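Local coordinates for putative sugar binding protein (PDB 6GT9), which binds galactose, and probably glucose, probably as the sugar-binding component of a three-component sensing system tied to galactan utilization, at residues A30-L35 with G60-E64; I73-L77 with L96-F101; A229-E233 with Y255-I261. All blocks are in the same frame, centred on the assembly; numbering follows the deposited sequence.

Overall arrangement
The chain has the two-lobed architecture of the periplasmic binding proteins, each lobe a beta sheet flanked by helices, with galactose bound between them. Interactions 1 and 2 belong to the lobe whose parallel sheet includes strands 32-36 and 62-65. Interaction 1 pairs these two strands; interaction 2, its centre about 22 Å away, packs helix 73-85, which follows strand 62-65, against the start of helix 98-110. Interaction 3 joins helices 224-235 and 250-258 of the other lobe, about 40 Å and 34 Å between centres from interactions 1 and 2 and across the chain's centre. The three follow in series, each joining segments 19 to 25 residues apart, and interaction 2 comes nearest the sugar.

Interaction 1: residues A30-L35 with G60-E64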
ATOM      1  N   ALA A  30     -25.138  17.448  -5.765  1.00 37.86           N
ATOM      2  CA  ALA A  30     -23.709  17.254  -5.950  1.00 33.86           C
ATOM      3  C   ALA A  30     -23.418  15.925  -6.628  1.00 28.75           C
ATOM      4  O   ALA A  30     -24.227  14.995  -6.603  1.00 31.88           O
ATOM      5  CB  ALA A  30     -22.989  17.320  -4.600  1.00 35.81           C
ATOM      6  N   TYR A  31     -22.245  15.849  -7.246  1.00 23.53           N
ATOM      7  CA  TYR A  31     -21.706  14.557  -7.644  1.00 23.24           C
ATOM      8  C   TYR A  31     -21.387  13.730  -6.403  1.00 20.20           C
ATOM      9  O   TYR A  31     -20.939  14.261  -5.388  1.00 24.24           O
ATOM     10  CB  TYR A  31     -20.439  14.737  -8.485  1.00 25.05           C
ATOM     11  CG  TYR A  31     -20.674  15.369  -9.850  1.00 28.24           C
ATOM     12  CD1 TYR A  31     -21.344  14.673 -10.842  1.00 29.42           C
ATOM     13  CD2 TYR A  31     -20.200  16.642 -10.148  1.00 26.40           C
ATOM     14  CE1 TYR A  31     -21.555  15.226 -12.091  1.00 27.17           C
ATOM     15  CE2 TYR A  31     -20.409  17.207 -11.408  1.00 33.23           C
ATOM     16  CZ  TYR A  31     -21.086  16.486 -12.372  1.00 31.30           C
ATOM     17  OH  TYR A  31     -21.315  17.011 -13.631  1.00 31.86           O
ATOM     18  N   HIS A  32     -21.586  12.421  -6.496  1.00 20.82           N
ATOM     19  CA  HIS A  32     -21.275  11.495  -5.409  1.00 21.81           C
ATOM     20  C   HIS A  32     -20.171  10.558  -5.885  1.00 22.25           C
ATOM     21  O   HIS A  32     -20.390   9.750  -6.795  1.00 18.86           O
ATOM     22  CB  HIS A  32     -22.517  10.709  -4.987  1.00 23.73           C
ATOM     23  CG  HIS A  32     -23.666  11.568  -4.540  1.00 29.22           C
ATOM     24  ND1 HIS A  32     -23.683  12.229  -3.330  1.00 40.44           N
ATOM     25  CD2 HIS A  32     -24.845  11.860  -5.140  1.00 31.36           C
ATOM     26  CE1 HIS A  32     -24.814  12.904  -3.210  1.00 29.65           C
ATOM     27  NE2 HIS A  32     -25.537  12.693  -4.292  1.00 33.23           N
ATOM     28  N   PHE A  33     -18.984  10.681  -5.282  1.00 21.89           N
ATOM     29  CA  PHE A  33     -17.859   9.783  -5.509  1.00 21.43           C
ATOM     30  C   PHE A  33     -17.664   8.918  -4.271  1.00 21.33           C
ATOM     31  O   PHE A  33     -17.770   9.411  -3.143  1.00 21.23           O
ATOM     32  CB  PHE A  33     -16.539  10.534  -5.760  1.00 16.95           C
ATOM     33  CG  PHE A  33     -16.556  11.479  -6.943  1.00 18.87           C
ATOM     34  CD1 PHE A  33     -17.581  11.452  -7.883  1.00 18.39           C
ATOM     35  CD2 PHE A  33     -15.520  12.387  -7.106  1.00 17.28           C
ATOM     36  CE1 PHE A  33     -17.575  12.332  -8.963  1.00 18.41           C
ATOM     37  CE2 PHE A  33     -15.506  13.261  -8.180  1.00 19.16           C
ATOM     38  CZ  PHE A  33     -16.550  13.238  -9.102  1.00 21.45           C
ATOM     39  N   VAL A  34     -17.356   7.641  -4.473  1.00 18.56           N
ATOM     40  CA  VAL A  34     -17.082   6.724  -3.374  1.00 16.48           C
ATOM     41  C   VAL A  34     -15.606   6.354  -3.415  1.00 19.38           C
ATOM     42  O   VAL A  34     -15.073   6.024  -4.479  1.00 17.69           O
ATOM     43  CB  VAL A  34     -17.961   5.465  -3.443  1.00 17.80           C
ATOM     44  CG1 VAL A  34     -17.597   4.508  -2.288  1.00 19.61           C
ATOM     45  CG2 VAL A  34     -19.459   5.850  -3.382  1.00 17.93           C
ATOM     46  N   LEU A  35     -14.949   6.413  -2.262  1.00 19.91           N
ATOM     47  CA  LEU A  35     -13.581   5.926  -2.103  1.00 21.37           C
ATOM     48  C   LEU A  35     -13.649   4.706  -1.200  1.00 19.66           C
ATOM     49  O   LEU A  35     -14.166   4.794  -0.082  1.00 17.52           O
ATOM     50  CB  LEU A  35     -12.667   6.995  -1.505  1.00 15.43           C
ATOM     51  CG  LEU A  35     -11.269   6.538  -1.065  1.00 15.79           C
ATOM     52  CD1 LEU A  35     -10.430   6.049  -2.244  1.00 17.22           C
ATOM     53  CD2 LEU A  35     -10.555   7.658  -0.315  1.00 15.24           C
ATOM     54  N   GLY A  60     -16.439  20.783  -4.442  1.00 27.24           N
ATOM     55  CA  GLY A  60     -17.851  20.747  -4.137  1.00 26.70           C
ATOM     56  C   GLY A  60     -18.524  19.441  -4.485  1.00 32.17           C
ATOM     57  O   GLY A  60     -19.717  19.438  -4.802  1.00 36.38           O
ATOM     58  N   VAL A  61     -17.796  18.325  -4.437  1.00 27.46           N
ATOM     59  CA  VAL A  61     -18.392  17.018  -4.639  1.00 24.34           C
ATOM     60  C   VAL A  61     -18.517  16.340  -3.279  1.00 24.77           C
ATOM     61  O   VAL A  61     -17.840  16.697  -2.308  1.00 27.70           O
ATOM     62  CB  VAL A  61     -17.591  16.140  -5.631  1.00 26.61           C
ATOM     63  CG1 VAL A  61     -17.161  16.951  -6.877  1.00 26.21           C
ATOM     64  CG2 VAL A  61     -16.418  15.514  -4.952  1.00 25.27           C
ATOM     65  N   ASP A  62     -19.416  15.358  -3.203  1.00 24.54           N
ATOM     66  CA  ASP A  62     -19.614  14.561  -1.997  1.00 29.19           C
ATOM     67  C   ASP A  62     -18.760  13.303  -2.106  1.00 28.57           C
ATOM     68  O   ASP A  62     -18.969  12.471  -2.996  1.00 30.63           O
ATOM     69  CB  ASP A  62     -21.094  14.211  -1.808  1.00 26.93           C
ATOM     70  CG  ASP A  62     -21.334  13.235  -0.646  1.00 38.51           C
ATOM     71  OD1 ASP A  62     -20.784  13.446   0.458  1.00 43.76           O
ATOM     72  OD2 ASP A  62     -22.066  12.242  -0.845  1.00 35.90           O
ATOM     73  N   LEU A  63     -17.783  13.179  -1.225  1.00 26.30           N
ATOM     74  CA  LEU A  63     -16.917  12.012  -1.199  1.00 25.07           C
ATOM     75  C   LEU A  63     -17.317  11.123  -0.028  1.00 28.35           C
ATOM     76  O   LEU A  63     -17.222  11.542   1.130  1.00 27.99           O
ATOM     77  CB  LEU A  63     -15.454  12.421  -1.087  1.00 25.04           C
ATOM     78  CG  LEU A  63     -14.607  11.164  -1.178  1.00 26.36           C
ATOM     79  CD1 LEU A  63     -14.111  10.975  -2.589  1.00 22.30           C
ATOM     80  CD2 LEU A  63     -13.485  11.240  -0.184  1.00 26.93           C
ATOM     81  N   GLU A  64     -17.793   9.919  -0.335  1.00 25.31           N
ATOM     82  CA  GLU A  64     -18.204   8.945   0.664  1.00 27.18           C
ATOM     83  C   GLU A  64     -17.081   7.930   0.835  1.00 25.04           C
ATOM     84  O   GLU A  64     -16.674   7.296  -0.144  1.00 21.56           O
ATOM     85  CB  GLU A  64     -19.484   8.240   0.233  1.00 23.48           C
ATOM     86  CG  GLU A  64     -20.524   9.118  -0.448  1.00 29.19           C
ATOM     87  CD  GLU A  64     -21.738   8.279  -0.799  1.00 32.91           C
ATOM     88  OE1 GLU A  64     -21.936   7.296  -0.053  1.00 42.15           O
ATOM     89  OE2 GLU A  64     -22.471   8.562  -1.782  1.00 28.17           O
TER
HETATM   90  O   HOH W   1     -20.707  18.385  -7.224  1.00 31.00           O
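Leu63 and Phe33 form the apolar centre of this parallel strand pair, the two strands of the first beta-alpha-beta unit of a Rossmann-like lobe: strand 32-36 leads through helix 43-59 to edge strand 62-65. Both side chains project from the same face of the sheet, where CB of Phe33 lies 4.0 Å from CD1 of Leu63. CG2 of Val61 approaches CD2 of Phe33 at 3.9 Å, with the valine over one face of the ring. Helices 43-59 and 269-284 cover this side, so large apolar residues suit it; Leu35 also packs on the connecting helix, and its side chain comes within about 4 Å of that of the galactose-binding Trp45.

Around this centre the backbones run in regular parallel register, His32 beside Asp62, Phe33 beside Leu63 and Val34 beside Glu64. The bonds alternate: Asp62 N to Tyr31 O, Phe33 N to Asp62 O, Glu64 N to Phe33 O and Leu35 N to Glu64 O, each 2.9 Å. Phe33 and Leu35 thus turn N–H groups toward the edge strand, while the intervening Val34 bonds to strand 90-93 on its other side.

The face bearing His32, Val34, Asp62 and Glu64 is more polar. Glu64 lays its chain alongside Val34, with CD 4.2 Å from CG2 of the valine. Gly60, with positive phi, closes helix 43-59 in a Schellman motif, and its carbonyl accepts from a water that in turn accepts from Tyr31 N. Imidazole and carboxylate are well matched across the register: His32 ND1 donates to Asp62 OD2 at 3.0 Å, near the plane of the ring.

Interaction 2: residues I73-L77 with L96-F101; sequences IDEHL and LTEAEF
Residues 73-77 form the first turn of helix 73-85 (Leu77 N to Ile73 O, 2.9 Å). Opposite, Thr97 is extended (phi/psi -129/160) before a weakly bonded helical turn, Phe101 N to Thr97 O 3.4 Å. CA pairs: Ile73–Leu96 7.8 Å, Leu77–Phe101 7.3 Å. Phe101 (chi1 -82°, chi2 72°) lays its ring against helix 73-85, its flat shape offering Leu77 a face and His76 an edge. Leu77 (m,t) sets CD2 3.4 Å from that centroid, a CH-pi contact; His76 (chi1 t) meets Phe101 T-shaped, centroids 4.9 Å apart, planes at 89°. This is helix packing within one periplasmic-binding-protein lobe, beside the sugar cleft, where Leu96 neighbours galactose-binding Glu38 and His167. Histidine suits its place by packing while its NE2 is hydrogen-bonded to Thr93 OG1; His76 ND1 lies 3.6 Å from CD2 of Leu96 (t,p). Branched Ile73 (m,t) reaches both Thr97 CG2, CD1 at 3.9 Å, and Phe101 CE1, CG2 at 4.2 Å. Thr97 OG1 (chi1 p) donates to Glu100 OE1 (chi1 m, chi2 106°) at 2.7 Å.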
ATOM      1  N   ILE A  73     -11.421  -9.674   0.803  1.00 27.00           N
ATOM      2  CA  ILE A  73     -11.699  -9.529  -0.627  1.00 25.73           C
ATOM      3  C   ILE A  73     -13.202  -9.521  -0.893  1.00 25.55           C
ATOM      4  O   ILE A  73     -13.723  -8.630  -1.581  1.00 24.82           O
ATOM      5  CB  ILE A  73     -10.986 -10.634  -1.421  1.00 24.21           C
ATOM      6  CG1 ILE A  73      -9.479 -10.356  -1.444  1.00 32.42           C
ATOM      7  CG2 ILE A  73     -11.569 -10.736  -2.816  1.00 24.30           C
ATOM      8  CD1 ILE A  73      -8.616 -11.574  -1.753  1.00 31.52           C
ATOM      9  N   ASP A  74     -13.923 -10.512  -0.361  1.00 24.84           N
ATOM     10  CA  ASP A  74     -15.356 -10.598  -0.638  1.00 23.97           C
ATOM     11  C   ASP A  74     -16.101  -9.383  -0.114  1.00 23.16           C
ATOM     12  O   ASP A  74     -16.986  -8.852  -0.797  1.00 23.75           O
ATOM     13  CB  ASP A  74     -15.949 -11.874  -0.037  1.00 30.58           C
ATOM     14  CG  ASP A  74     -15.487 -13.126  -0.763  1.00 41.44           C
ATOM     15  OD1 ASP A  74     -15.100 -13.014  -1.951  1.00 41.14           O
ATOM     16  OD2 ASP A  74     -15.500 -14.215  -0.146  1.00 41.66           O
ATOM     17  N   GLU A  75     -15.783  -8.935   1.102  1.00 22.21           N
ATOM     18  CA  GLU A  75     -16.457  -7.751   1.634  1.00 23.03           C
ATOM     19  C   GLU A  75     -16.146  -6.516   0.788  1.00 25.67           C
ATOM     20  O   GLU A  75     -17.029  -5.690   0.513  1.00 21.95           O
ATOM     21  CB  GLU A  75     -16.048  -7.543   3.091  1.00 23.83           C
ATOM     22  CG  GLU A  75     -16.611  -6.303   3.757  1.00 28.70           C
ATOM     23  CD  GLU A  75     -18.122  -6.331   3.939  1.00 32.18           C
ATOM     24  OE1 GLU A  75     -18.775  -7.373   3.662  1.00 30.09           O
ATOM     25  OE2 GLU A  75     -18.653  -5.285   4.377  1.00 33.90           O
ATOM     26  N   HIS A  76     -14.889  -6.386   0.370  1.00 23.11           N
ATOM     27  CA  HIS A  76     -14.469  -5.312  -0.522  1.00 22.40           C
ATOM     28  C   HIS A  76     -15.283  -5.318  -1.809  1.00 19.82           C
ATOM     29  O   HIS A  76     -15.774  -4.276  -2.253  1.00 21.42           O
ATOM     30  CB  HIS A  76     -12.973  -5.482  -0.811  1.00 20.03           C
ATOM     31  CG  HIS A  76     -12.275  -4.240  -1.281  1.00 23.11           C
ATOM     32  ND1 HIS A  76     -10.971  -3.953  -0.933  1.00 23.56           N
ATOM     33  CD2 HIS A  76     -12.678  -3.232  -2.092  1.00 22.35           C
ATOM     34  CE1 HIS A  76     -10.608  -2.813  -1.491  1.00 24.62           C
ATOM     35  NE2 HIS A  76     -11.622  -2.356  -2.206  1.00 24.00           N
ATOM     36  N   LEU A  77     -15.440  -6.475  -2.409  1.00 20.73           N
ATOM     37  CA  LEU A  77     -16.198  -6.573  -3.609  1.00 19.41           C
ATOM     38  C   LEU A  77     -17.683  -6.313  -3.387  1.00 20.22           C
ATOM     39  O   LEU A  77     -18.334  -5.844  -4.249  1.00 20.48           O
ATOM     40  CB  LEU A  77     -16.021  -7.898  -4.282  1.00 20.02           C
ATOM     41  CG  LEU A  77     -14.628  -8.221  -4.744  1.00 23.67           C
ATOM     42  CD1 LEU A  77     -14.600  -9.628  -5.262  1.00 26.94           C
ATOM     43  CD2 LEU A  77     -14.138  -7.237  -5.786  1.00 22.84           C
ATOM     44  N   LEU A  96      -7.569  -4.719  -6.034  1.00 26.62           N
ATOM     45  CA  LEU A  96      -6.799  -5.417  -5.003  1.00 23.96           C
ATOM     46  C   LEU A  96      -6.238  -6.743  -5.505  1.00 27.39           C
ATOM     47  O   LEU A  96      -5.095  -7.103  -5.185  1.00 25.66           O
ATOM     48  CB  LEU A  96      -7.666  -5.629  -3.766  1.00 23.72           C
ATOM     49  CG  LEU A  96      -6.950  -5.912  -2.451  1.00 24.29           C
ATOM     50  CD1 LEU A  96      -5.838  -4.883  -2.215  1.00 21.58           C
ATOM     51  CD2 LEU A  96      -7.971  -5.873  -1.327  1.00 27.75           C
ATOM     52  N   THR A  97      -7.028  -7.496  -6.270  1.00 28.26           N
ATOM     53  CA  THR A  97      -6.563  -8.707  -6.933  1.00 28.02           C
ATOM     54  C   THR A  97      -6.940  -8.630  -8.401  1.00 34.21           C
ATOM     55  O   THR A  97      -7.840  -7.887  -8.789  1.00 31.11           O
ATOM     56  CB  THR A  97      -7.167  -9.980  -6.338  1.00 30.24           C
ATOM     57  OG1 THR A  97      -8.597  -9.952  -6.509  1.00 30.06           O
ATOM     58  CG2 THR A  97      -6.822 -10.101  -4.866  1.00 32.40           C
ATOM     59  N   GLU A  98      -6.250  -9.417  -9.220  1.00 30.55           N
ATOM     60  CA  GLU A  98      -6.595  -9.441 -10.632  1.00 33.48           C
ATOM     61  C   GLU A  98      -7.760 -10.375 -10.905  1.00 35.43           C
ATOM     62  O   GLU A  98      -8.596 -10.088 -11.773  1.00 35.92           O
ATOM     63  CB  GLU A  98      -5.389  -9.858 -11.479  1.00 33.68           C
ATOM     64  CG  GLU A  98      -5.658  -9.673 -12.967  1.00 42.61           C
ATOM     65  CD  GLU A  98      -4.701 -10.426 -13.860  1.00 43.42           C
ATOM     66  OE1 GLU A  98      -3.559  -9.945 -14.032  1.00 47.85           O
ATOM     67  OE2 GLU A  98      -5.099 -11.482 -14.402  1.00 47.83           O
ATOM     68  N   ALA A  99      -7.838 -11.480 -10.156  1.00 31.44           N
ATOM     69  CA  ALA A  99      -8.824 -12.517 -10.440  1.00 32.16           C
ATOM     70  C   ALA A  99     -10.235 -12.081 -10.064  1.00 32.97           C
ATOM     71  O   ALA A  99     -11.199 -12.388 -10.775  1.00 32.50           O
ATOM     72  CB  ALA A  99      -8.448 -13.805  -9.698  1.00 35.09           C
ATOM     73  N   GLU A 100     -10.372 -11.419  -8.951  1.00 27.72           N
ATOM     74  CA  GLU A 100     -11.665 -11.004  -8.540  1.00 32.21           C
ATOM     75  C   GLU A 100     -12.082  -9.592  -8.909  1.00 34.70           C
ATOM     76  O   GLU A 100     -13.248  -9.373  -9.161  1.00 30.63           O
ATOM     77  CB  GLU A 100     -11.812 -11.164  -7.032  1.00 31.24           C
ATOM     78  CG  GLU A 100     -11.806 -12.608  -6.579  1.00 31.95           C
ATOM     79  CD  GLU A 100     -10.525 -13.006  -5.906  1.00 36.23           C
ATOM     80  OE1 GLU A 100      -9.476 -12.462  -6.207  1.00 30.81           O
ATOM     81  OE2 GLU A 100     -10.598 -13.865  -5.047  1.00 42.24           O
ATOM     82  N   PHE A 101     -11.126  -8.663  -8.968  1.00 27.33           N
ATOM     83  CA  PHE A 101     -11.459  -7.254  -9.155  1.00 28.66           C
ATOM     84  C   PHE A 101     -11.585  -6.828 -10.610  1.00 27.49           C
ATOM     85  O   PHE A 101     -12.331  -5.883 -10.891  1.00 26.73           O
ATOM     86  CB  PHE A 101     -10.435  -6.361  -8.446  1.00 24.65           C
ATOM     87  CG  PHE A 101     -10.705  -6.200  -6.979  1.00 26.55           C
ATOM     88  CD1 PHE A 101     -10.478  -7.250  -6.108  1.00 22.15           C
ATOM     89  CD2 PHE A 101     -11.212  -5.006  -6.475  1.00 24.47           C
ATOM     90  CE1 PHE A 101     -10.750  -7.116  -4.743  1.00 27.16           C
ATOM     91  CE2 PHE A 101     -11.485  -4.864  -5.119  1.00 23.21           C
ATOM     92  CZ  PHE A 101     -11.258  -5.926  -4.254  1.00 23.68           C
TER

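Interaction 3: residues A229-E233 with Y255-I261; sequences AKVVE and YLQKGTI
Glu233, its carboxylate held out by an m,t side chain, is the polar hub where helix 224-235 meets the end of helix 250-258. Residues 229-233 are helical, Glu233 N bonding Ala229 O at 2.9 Å. Residues 255-258 complete the second helix, and Gly259 ends it in a Schellman motif: phi 88° and psi -7° would jam a CB against the preceding carbonyl, so glycine fits. Weak bonds run back from Gly259 N to Leu256 O (3.2 Å) and from Ile261 N to Tyr255 O (3.3 Å), and Thr260 CA comes 6.2 Å from Ala229 CA.

OE1 of Glu233 accepts twice, from Thr260 OG1 (chi1 m) in a very short 2.4 Å bond and from Lys258 NZ in a 2.6 Å salt bridge. Glu233 OE2 accepts from a water at 2.4 Å, also hydrogen-bonded to Tyr255 OH at 2.9 Å. Beside this network, small Ala229 permits close approach: its CB sits 3.5 Å from the Tyr255 ring centroid, a CH-pi contact, and 3.7 Å from Thr260 CG2.

The contact joins successive helices of an alternating alpha/beta lobe; strand 242-246 runs between them in sequence, with Val232 and Ile261 resting on its Ile243, while Val231 faces helix 197-210.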
ATOM      1  N   ALA A 229       9.854  -4.147  14.412  1.00 20.03           N
ATOM      2  CA  ALA A 229      10.718  -3.377  15.298  1.00 22.85           C
ATOM      3  C   ALA A 229      10.361  -3.616  16.760  1.00 28.65           C
ATOM      4  O   ALA A 229      11.249  -3.700  17.618  1.00 33.21           O
ATOM      5  CB  ALA A 229      10.632  -1.892  14.961  1.00 24.08           C
ATOM      6  N   LYS A 230       9.065  -3.714  17.067  1.00 25.89           N
ATOM      7  CA  LYS A 230       8.661  -4.018  18.435  1.00 29.74           C
ATOM      8  C   LYS A 230       9.266  -5.331  18.908  1.00 31.42           C
ATOM      9  O   LYS A 230       9.751  -5.428  20.040  1.00 31.75           O
ATOM     10  CB  LYS A 230       7.139  -4.069  18.535  1.00 29.72           C
ATOM     11  CG  LYS A 230       6.620  -4.599  19.870  1.00 38.17           C
ATOM     12  CD  LYS A 230       5.215  -5.210  19.716  1.00 40.04           C
ATOM     13  CE  LYS A 230       4.598  -5.585  21.061  1.00 41.23           C
ATOM     14  NZ  LYS A 230       4.189  -4.382  21.837  1.00 39.01           N
ATOM     15  N   VAL A 231       9.251  -6.356  18.054  1.00 27.12           N
ATOM     16  CA  VAL A 231       9.785  -7.655  18.453  1.00 28.18           C
ATOM     17  C   VAL A 231      11.308  -7.602  18.571  1.00 31.46           C
ATOM     18  O   VAL A 231      11.892  -8.142  19.521  1.00 28.46           O
ATOM     19  CB  VAL A 231       9.308  -8.734  17.464  1.00 26.05           C
ATOM     20  CG1 VAL A 231      10.026 -10.056  17.716  1.00 32.49           C
ATOM     21  CG2 VAL A 231       7.814  -8.921  17.603  1.00 23.08           C
ATOM     22  N   VAL A 232      11.971  -6.935  17.625  1.00 27.97           N
ATOM     23  CA  VAL A 232      13.427  -6.822  17.663  1.00 27.34           C
ATOM     24  C   VAL A 232      13.872  -6.117  18.938  1.00 33.05           C
ATOM     25  O   VAL A 232      14.830  -6.541  19.601  1.00 28.61           O
ATOM     26  CB  VAL A 232      13.933  -6.093  16.401  1.00 25.76           C
ATOM     27  CG1 VAL A 232      15.410  -5.700  16.536  1.00 30.47           C
ATOM     28  CG2 VAL A 232      13.730  -6.969  15.182  1.00 26.62           C
ATOM     29  N   GLU A 233      13.178  -5.040  19.313  1.00 30.80           N
ATOM     30  CA  GLU A 233      13.581  -4.292  20.500  1.00 33.44           C
ATOM     31  C   GLU A 233      13.349  -5.084  21.781  1.00 35.44           C
ATOM     32  O   GLU A 233      14.079  -4.890  22.758  1.00 34.71           O
ATOM     33  CB  GLU A 233      12.851  -2.949  20.559  1.00 38.57           C
ATOM     34  CG  GLU A 233      13.374  -1.942  19.551  1.00 34.48           C
ATOM     35  CD  GLU A 233      12.923  -0.515  19.832  1.00 42.54           C
ATOM     36  OE1 GLU A 233      13.403   0.411  19.134  1.00 42.26           O
ATOM     37  OE2 GLU A 233      12.084  -0.315  20.740  1.00 45.44           O
ATOM     38  N   TYR A 255      10.995   4.986  14.926  1.00 35.22           N
ATOM     39  CA  TYR A 255      11.929   3.862  14.925  1.00 32.15           C
ATOM     40  C   TYR A 255      13.141   4.136  14.037  1.00 34.96           C
ATOM     41  O   TYR A 255      14.267   3.728  14.358  1.00 33.07           O
ATOM     42  CB  TYR A 255      11.211   2.601  14.459  1.00 29.64           C
ATOM     43  CG  TYR A 255      10.445   1.847  15.523  1.00 34.43           C
ATOM     44  CD1 TYR A 255      11.057   1.457  16.710  1.00 36.06           C
ATOM     45  CD2 TYR A 255       9.108   1.496  15.327  1.00 32.78           C
ATOM     46  CE1 TYR A 255      10.359   0.746  17.679  1.00 34.38           C
ATOM     47  CE2 TYR A 255       8.405   0.790  16.285  1.00 32.55           C
ATOM     48  CZ  TYR A 255       9.033   0.416  17.457  1.00 36.34           C
ATOM     49  OH  TYR A 255       8.331  -0.286  18.407  1.00 36.56           O
ATOM     50  N   LEU A 256      12.920   4.794  12.894  1.00 29.72           N
ATOM     51  CA  LEU A 256      14.019   5.218  12.038  1.00 32.52           C
ATOM     52  C   LEU A 256      14.942   6.177  12.775  1.00 36.60           C
ATOM     53  O   LEU A 256      16.173   6.081  12.667  1.00 35.15           O
ATOM     54  CB  LEU A 256      13.447   5.873  10.783  1.00 26.16           C
ATOM     55  CG  LEU A 256      14.186   5.985   9.463  1.00 32.23           C
ATOM     56  CD1 LEU A 256      14.655   4.632   8.973  1.00 30.81           C
ATOM     57  CD2 LEU A 256      13.227   6.610   8.464  1.00 30.81           C
ATOM     58  N   GLN A 257      14.364   7.108  13.538  1.00 35.17           N
ATOM     59  CA  GLN A 257      15.180   8.021  14.328  1.00 40.69           C
ATOM     60  C   GLN A 257      15.949   7.272  15.411  1.00 38.68           C
ATOM     61  O   GLN A 257      17.115   7.585  15.682  1.00 38.24           O
ATOM     62  CB  GLN A 257      14.297   9.111  14.936  1.00 41.72           C
ATOM     63  CG  GLN A 257      15.039  10.147  15.772  1.00 47.98           C
ATOM     64  CD  GLN A 257      15.929  11.070  14.946  1.00 50.67           C
ATOM     65  OE1 GLN A 257      17.013  11.455  15.389  1.00 60.27           O
ATOM     66  NE2 GLN A 257      15.470  11.437  13.750  1.00 50.67           N
ATOM     67  N   LYS A 258      15.317   6.272  16.031  1.00 39.26           N
ATOM     68  CA  LYS A 258      15.966   5.466  17.057  1.00 37.84           C
ATOM     69  C   LYS A 258      17.016   4.524  16.494  1.00 38.15           C
ATOM     70  O   LYS A 258      17.806   3.976  17.274  1.00 35.35           O
ATOM     71  CB  LYS A 258      14.931   4.647  17.824  1.00 35.50           C
ATOM     72  CG  LYS A 258      14.247   5.400  18.951  1.00 43.73           C
ATOM     73  CD  LYS A 258      12.954   4.715  19.390  1.00 41.34           C
ATOM     74  CE  LYS A 258      13.154   3.749  20.550  1.00 44.15           C
ATOM     75  NZ  LYS A 258      14.120   2.660  20.229  1.00 49.60           N
ATOM     76  N   GLY A 259      17.043   4.314  15.180  1.00 32.78           N
ATOM     77  CA  GLY A 259      17.962   3.376  14.570  1.00 34.30           C
ATOM     78  C   GLY A 259      17.459   1.952  14.497  1.00 34.27           C
ATOM     79  O   GLY A 259      18.114   1.114  13.865  1.00 33.86           O
ATOM     80  N   THR A 260      16.307   1.658  15.107  1.00 30.16           N
ATOM     81  CA  THR A 260      15.754   0.308  15.068  1.00 27.92           C
ATOM     82  C   THR A 260      15.387  -0.099  13.647  1.00 31.53           C
ATOM     83  O   THR A 260      15.697  -1.213  13.209  1.00 27.37           O
ATOM     84  CB  THR A 260      14.531   0.225  15.974  1.00 31.11           C
ATOM     85  OG1 THR A 260      14.853   0.769  17.260  1.00 38.48           O
ATOM     86  CG2 THR A 260      14.084  -1.214  16.115  1.00 31.70           C
ATOM     87  N   ILE A 261      14.686   0.787  12.919  1.00 30.15           N
ATOM     88  CA  ILE A 261      14.452   0.632  11.486  1.00 26.41           C
ATOM     89  C   ILE A 261      15.564   1.347  10.734  1.00 23.59           C
ATOM     90  O   ILE A 261      15.970   2.451  11.103  1.00 28.42           O
ATOM     91  CB  ILE A 261      13.059   1.175  11.100  1.00 21.03           C
ATOM     92  CG1 ILE A 261      11.982   0.301  11.760  1.00 25.03           C
ATOM     93  CG2 ILE A 261      12.885   1.228   9.590  1.00 24.76           C
ATOM     94  CD1 ILE A 261      10.549   0.724  11.461  1.00 25.28           C
TER
HETATM   95  O   HOH W   2       9.768  -0.996  20.768  1.00 42.77           O